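ADP-ribosylating toxin CARDS (Mycoplasma pneumoniae, PDB 4TLV) transfers the ADP-ribosyl group from NAD(+) to multiple target proteins in vitro and causes vacuolization in mammalian cells as the main virulence factor of its bacterium. Local coordinates at residues Phe288-Asp293 against Asn297-Val302; Thr313-Phe316 against Arg322-Leu325. All coordinates share one frame; numbering follows the deposited sequence.

Contact 1: residues Phe288-Asp293 against Asn297-Val302; sequences FMLQAD and NNVFLV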
loop_
_atom_site.group_PDB
_atom_site.type_symbol
_atom_site.label_atom_id
_atom_site.label_comp_id
_atom_site.label_asym_id
_atom_site.label_seq_id
_atom_site.Cartn_x
_atom_site.Cartn_y
_atom_site.Cartn_z
ATOM N N PHE A 288 -2.097 -23.515 -18.265
ATOM C CA PHE A 288 -3.405 -22.954 -17.969
ATOM C C PHE A 288 -3.416 -21.447 -18.109
ATOM O O PHE A 288 -2.404 -20.782 -17.897
ATOM C CB PHE A 288 -3.812 -23.255 -16.527
ATOM C CG PHE A 288 -3.849 -24.722 -16.185
ATOM C CD1 PHE A 288 -2.713 -25.368 -15.734
ATOM C CD2 PHE A 288 -5.023 -25.442 -16.299
ATOM C CE1 PHE A 288 -2.741 -26.719 -15.410
ATOM C CE2 PHE A 288 -5.058 -26.795 -15.974
ATOM C CZ PHE A 288 -3.912 -27.430 -15.525
ATOM N N MET A 289 -4.590 -20.917 -18.412
ATOM C CA MET A 289 -4.816 -19.489 -18.361
ATOM C C MET A 289 -5.577 -19.163 -17.085
ATOM O O MET A 289 -6.584 -19.803 -16.761
ATOM C CB MET A 289 -5.633 -19.034 -19.559
ATOM C CG MET A 289 -4.885 -19.129 -20.877
ATOM S SD MET A 289 -5.992 -18.776 -22.242
ATOM C CE MET A 289 -6.995 -20.249 -22.308
ATOM N N LEU A 290 -5.087 -18.156 -16.374
ATOM C CA LEU A 290 -5.776 -17.616 -15.218
ATOM C C LEU A 290 -7.005 -16.845 -15.681
ATOM O O LEU A 290 -6.913 -16.038 -16.613
ATOM C CB LEU A 290 -4.836 -16.670 -14.477
ATOM C CG LEU A 290 -5.361 -16.080 -13.175
ATOM C CD1 LEU A 290 -5.539 -17.199 -12.127
ATOM C CD2 LEU A 290 -4.387 -15.017 -12.680
ATOM N N GLN A 291 -8.152 -17.083 -15.043
ATOM C CA GLN A 291 -9.361 -16.339 -15.381
ATOM C C GLN A 291 -10.169 -16.037 -14.121
ATOM O O GLN A 291 -9.985 -16.686 -13.099
ATOM C CB GLN A 291 -10.209 -17.130 -16.394
ATOM C CG GLN A 291 -9.524 -17.282 -17.741
ATOM C CD GLN A 291 -10.351 -18.003 -18.751
ATOM O OE1 GLN A 291 -11.455 -18.443 -18.459
ATOM N NE2 GLN A 291 -9.819 -18.132 -19.966
ATOM N N ALA A 292 -11.052 -15.045 -14.182
ATOM C CA ALA A 292 -11.851 -14.702 -13.001
ATOM C C ALA A 292 -13.192 -14.092 -13.382
ATOM O O ALA A 292 -13.345 -13.522 -14.459
ATOM C CB ALA A 292 -11.063 -13.774 -12.038
ATOM N N ASP A 293 -14.173 -14.211 -12.493
ATOM C CA ASP A 293 -15.533 -13.789 -12.824
ATOM C C ASP A 293 -16.080 -12.882 -11.732
ATOM O O ASP A 293 -16.316 -13.335 -10.622
ATOM C CB ASP A 293 -16.445 -15.014 -12.974
ATOM C CG ASP A 293 -17.854 -14.649 -13.484
ATOM O OD1 ASP A 293 -18.279 -13.486 -13.325
ATOM O OD2 ASP A 293 -18.532 -15.523 -14.058
ATOM N N ASN A 297 -17.087 -13.679 -8.033
ATOM C CA ASN A 297 -15.746 -13.544 -7.453
ATOM C C ASN A 297 -14.869 -14.790 -7.569
ATOM O O ASN A 297 -13.831 -14.872 -6.934
ATOM C CB ASN A 297 -15.812 -13.065 -5.992
ATOM C CG ASN A 297 -16.093 -11.567 -5.888
ATOM O OD1 ASN A 297 -15.981 -10.836 -6.872
ATOM N ND2 ASN A 297 -16.481 -11.117 -4.709
ATOM N N ASN A 298 -15.266 -15.758 -8.387
ATOM C CA ASN A 298 -14.428 -16.948 -8.554
ATOM C C ASN A 298 -13.158 -16.662 -9.365
ATOM O O ASN A 298 -13.177 -15.870 -10.305
ATOM C CB ASN A 298 -15.214 -18.076 -9.228
ATOM C CG ASN A 298 -16.235 -18.718 -8.296
ATOM O OD1 ASN A 298 -16.160 -18.566 -7.079
ATOM N ND2 ASN A 298 -17.183 -19.448 -8.868
ATOM N N VAL A 299 -12.073 -17.329 -8.995
ATOM C CA VAL A 299 -10.826 -17.300 -9.747
ATOM C C VAL A 299 -10.570 -18.749 -10.112
ATOM O O VAL A 299 -10.741 -19.624 -9.273
ATOM C CB VAL A 299 -9.669 -16.807 -8.886
ATOM C CG1 VAL A 299 -8.329 -16.852 -9.682
ATOM C CG2 VAL A 299 -9.958 -15.390 -8.379
ATOM N N PHE A 300 -10.172 -19.012 -11.351
ATOM C CA PHE A 300 -9.981 -20.394 -11.767
ATOM C C PHE A 300 -9.029 -20.516 -12.939
ATOM O O PHE A 300 -8.613 -19.518 -13.532
ATOM C CB PHE A 300 -11.328 -21.015 -12.124
ATOM C CG PHE A 300 -12.145 -20.169 -13.028
ATOM C CD1 PHE A 300 -13.009 -19.218 -12.515
ATOM C CD2 PHE A 300 -12.040 -20.300 -14.401
ATOM C CE1 PHE A 300 -13.772 -18.418 -13.371
ATOM C CE2 PHE A 300 -12.794 -19.513 -15.247
ATOM C CZ PHE A 300 -13.654 -18.566 -14.733
ATOM N N LEU A 301 -8.711 -21.759 -13.283
ATOM C CA LEU A 301 -7.735 -22.055 -14.323
ATOM C C LEU A 301 -8.417 -22.823 -15.445
ATOM O O LEU A 301 -9.207 -23.732 -15.192
ATOM C CB LEU A 301 -6.615 -22.920 -13.732
ATOM C CG LEU A 301 -5.863 -22.386 -12.517
ATOM C CD1 LEU A 301 -5.180 -23.523 -11.759
ATOM C CD2 LEU A 301 -4.850 -21.351 -12.957
ATOM N N VAL A 302 -8.110 -22.452 -16.681
ATOM C CA VAL A 302 -8.650 -23.120 -17.852
ATOM C C VAL A 302 -7.475 -23.651 -18.649
ATOM O O VAL A 302 -6.550 -22.897 -18.978
ATOM C CB VAL A 302 -9.471 -22.144 -18.705
ATOM C CG1 VAL A 302 -9.867 -22.773 -20.044
ATOM C CG2 VAL A 302 -10.694 -21.672 -17.926
#
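Gln291 and Phe300 face each other as a hydrogen-bonded pair in an antiparallel beta hairpin of the D2 beta-trefoil domain. The Phe300 ring leans over the partner strand because its CG sits between the backbone N and the carbonyl carbon (chi1 48°). One face of the ring covers Gln291 O, which lies 3.9 Å from the ring plane, over its centre. Gln291 O also accepts a hydrogen bond from Phe300 N at 2.9 Å. Gln291 CB packs against Phe300 CE2. Beyond CG the glutamine chain is extended, and its amide plane stands steeply to the ring, at 73°. Its OE1 lies 3.4 Å from Val302 CG2 and 3.6 Å from Phe300 CE2. Met289 N binds Val302 O at 2.8 Å, and Val302 N returns the bond to Met289 O. Leu290, Ala292, Val299 and Leu301 occupy the other sheet face. With CG anti to the backbone N (chi1 -176°), Leu290 reaches toward the partner strand, and its CD1 touches Val299 CG1 at 3.7 Å. Leu279 and Leu418 also pack on this side. Near the start of strand 287-293, the side chain of Phe288 crosses that of Leu301 at about a right angle, with Phe288 CD2 3.9 Å from Leu301 CB.

Contact 2: residues Thr313-Phe316 against Arg322-Leu325; sequences TIFF and RICL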
loop_
_atom_site.group_PDB
_atom_site.type_symbol
_atom_site.label_atom_id
_atom_site.label_comp_id
_atom_site.label_asym_id
_atom_site.label_seq_id
_atom_site.Cartn_x
_atom_site.Cartn_y
_atom_site.Cartn_z
ATOM N N THR A 313 -10.018 -12.010 -18.345
ATOM C CA THR A 313 -8.761 -12.681 -18.637
ATOM C C THR A 313 -7.542 -11.782 -18.469
ATOM O O THR A 313 -6.421 -12.270 -18.504
ATOM C CB THR A 313 -8.749 -13.219 -20.085
ATOM O OG1 THR A 313 -8.748 -12.119 -21.007
ATOM C CG2 THR A 313 -9.971 -14.094 -20.367
ATOM N N ILE A 314 -7.751 -10.478 -18.322
ATOM C CA ILE A 314 -6.613 -9.563 -18.234
ATOM C C ILE A 314 -6.336 -9.144 -16.792
ATOM O O ILE A 314 -7.219 -8.631 -16.104
ATOM C CB ILE A 314 -6.810 -8.297 -19.101
ATOM C CG1 ILE A 314 -7.090 -8.674 -20.572
ATOM C CG2 ILE A 314 -5.612 -7.328 -18.923
ATOM C CD1 ILE A 314 -5.998 -9.569 -21.249
ATOM N N PHE A 315 -5.097 -9.354 -16.353
ATOM C CA PHE A 315 -4.682 -9.029 -14.993
ATOM C C PHE A 315 -3.424 -8.175 -15.011
ATOM O O PHE A 315 -2.693 -8.156 -16.001
ATOM C CB PHE A 315 -4.401 -10.295 -14.170
ATOM C CG PHE A 315 -5.601 -11.205 -14.024
ATOM C CD1 PHE A 315 -5.933 -12.089 -15.041
ATOM C CD2 PHE A 315 -6.387 -11.169 -12.888
ATOM C CE1 PHE A 315 -7.031 -12.927 -14.933
ATOM C CE2 PHE A 315 -7.499 -12.006 -12.765
ATOM C CZ PHE A 315 -7.818 -12.889 -13.798
ATOM N N PHE A 316 -3.182 -7.468 -13.912
ATOM C CA PHE A 316 -1.908 -6.796 -13.717
ATOM C C PHE A 316 -1.481 -6.903 -12.265
ATOM O O PHE A 316 -2.313 -7.074 -11.372
ATOM C CB PHE A 316 -1.965 -5.330 -14.186
ATOM C CG PHE A 316 -2.969 -4.481 -13.449
ATOM C CD1 PHE A 316 -2.621 -3.862 -12.253
ATOM C CD2 PHE A 316 -4.227 -4.239 -13.986
ATOM C CE1 PHE A 316 -3.536 -3.054 -11.577
ATOM C CE2 PHE A 316 -5.148 -3.424 -13.320
ATOM C CZ PHE A 316 -4.798 -2.842 -12.105
ATOM N N ARG A 322 -0.629 -6.301 -5.528
ATOM C CA ARG A 322 -1.909 -6.936 -5.794
ATOM C C ARG A 322 -1.973 -7.407 -7.231
ATOM O O ARG A 322 -1.434 -6.765 -8.131
ATOM C CB ARG A 322 -3.061 -5.968 -5.534
ATOM C CG ARG A 322 -3.036 -5.336 -4.129
ATOM C CD ARG A 322 -4.184 -4.314 -3.989
ATOM N NE ARG A 322 -3.998 -3.163 -4.863
ATOM C CZ ARG A 322 -4.695 -2.032 -4.754
ATOM N NH1 ARG A 322 -5.616 -1.917 -3.804
ATOM N NH2 ARG A 322 -4.503 -1.025 -5.615
ATOM N N ILE A 323 -2.626 -8.535 -7.449
ATOM C CA ILE A 323 -2.922 -8.953 -8.815
ATOM C C ILE A 323 -4.384 -8.605 -9.080
ATOM O O ILE A 323 -5.284 -9.218 -8.498
ATOM C CB ILE A 323 -2.698 -10.478 -8.986
ATOM C CG1 ILE A 323 -1.251 -10.834 -8.649
ATOM C CG2 ILE A 323 -3.062 -10.917 -10.403
ATOM C CD1 ILE A 323 -1.023 -12.339 -8.397
ATOM N N CYS A 324 -4.624 -7.607 -9.930
ATOM C CA CYS A 324 -5.964 -7.063 -10.124
ATOM C C CYS A 324 -6.516 -7.397 -11.500
ATOM O O CYS A 324 -5.760 -7.440 -12.478
ATOM C CB CYS A 324 -5.954 -5.537 -10.016
ATOM S SG CYS A 324 -5.199 -4.839 -8.550
ATOM N N LEU A 325 -7.835 -7.597 -11.575
ATOM C CA LEU A 325 -8.540 -7.673 -12.854
ATOM C C LEU A 325 -8.507 -6.292 -13.479
ATOM O O LEU A 325 -8.641 -5.295 -12.775
ATOM C CB LEU A 325 -10.005 -8.046 -12.656
ATOM C CG LEU A 325 -10.457 -9.481 -12.863
ATOM C CD1 LEU A 325 -11.995 -9.568 -12.734
ATOM C CD2 LEU A 325 -9.987 -10.016 -14.219
#
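Phe315 and Leu325 form the apolar centre of this short two-stranded antiparallel hairpin in the D2 beta-trefoil domain. They are a non-hydrogen-bonded pair, and their side chains run side by side in the same direction. Leu325 CD2 makes a CH-pi contact over one face of the Phe315 ring, 3.9 Å from its centroid and offset toward the rim. Ile323 CG2 adds to the apolar centre, meeting Phe315 CB at 4.0 Å. On the other face of the hairpin, the Phe316 ring folds over Cys324. Its CG lies between the backbone N and the carbonyl carbon (chi1 61°), which brings the ring across to the opposite strand. Cys324 CB then sits over one ring face, with Phe316 CZ 3.6 Å away. Cys324 SG stands obliquely to the same ring, 4.6 Å from its centroid, in a Cys sulfur-aromatic contact. Two backbone bonds close this pair. Phe316 N donates to Cys324 O at 3.0 Å, and Cys324 N to Phe316 O at 2.8 Å. At the polar edge, the buried Arg322 ties the hairpin to the end of D2 by a hydrogen bond from NH2 to Thr439 O. Its NE forms a salt bridge with Asp318 OD2 in the connecting turn.

Both contacts are beta hairpins of the D2 beta-trefoil domain, with centres about 11 Å apart. The 288-302 hairpin precedes the 313-325 hairpin in the chain, and strand 315-317 is the next strand after 298-303. Contact 1 belongs to the large antiparallel sheet of D2. Strands 315-317 and 323-325 form a short hairpin, and Ile323 and Leu325 bond through the backbone to Leu337 and Leu335 of strand 335-340. The two hairpins touch mainly through the Phe315 ring. Its CE1 lies 3.5 Å from Leu290 O, and its CZ 3.8 Å from Ala292 CB. The Phe315 ring thus joins successive hairpins within one domain, which is distinct from the N-terminal mono-ADP-ribosyltransferase domain.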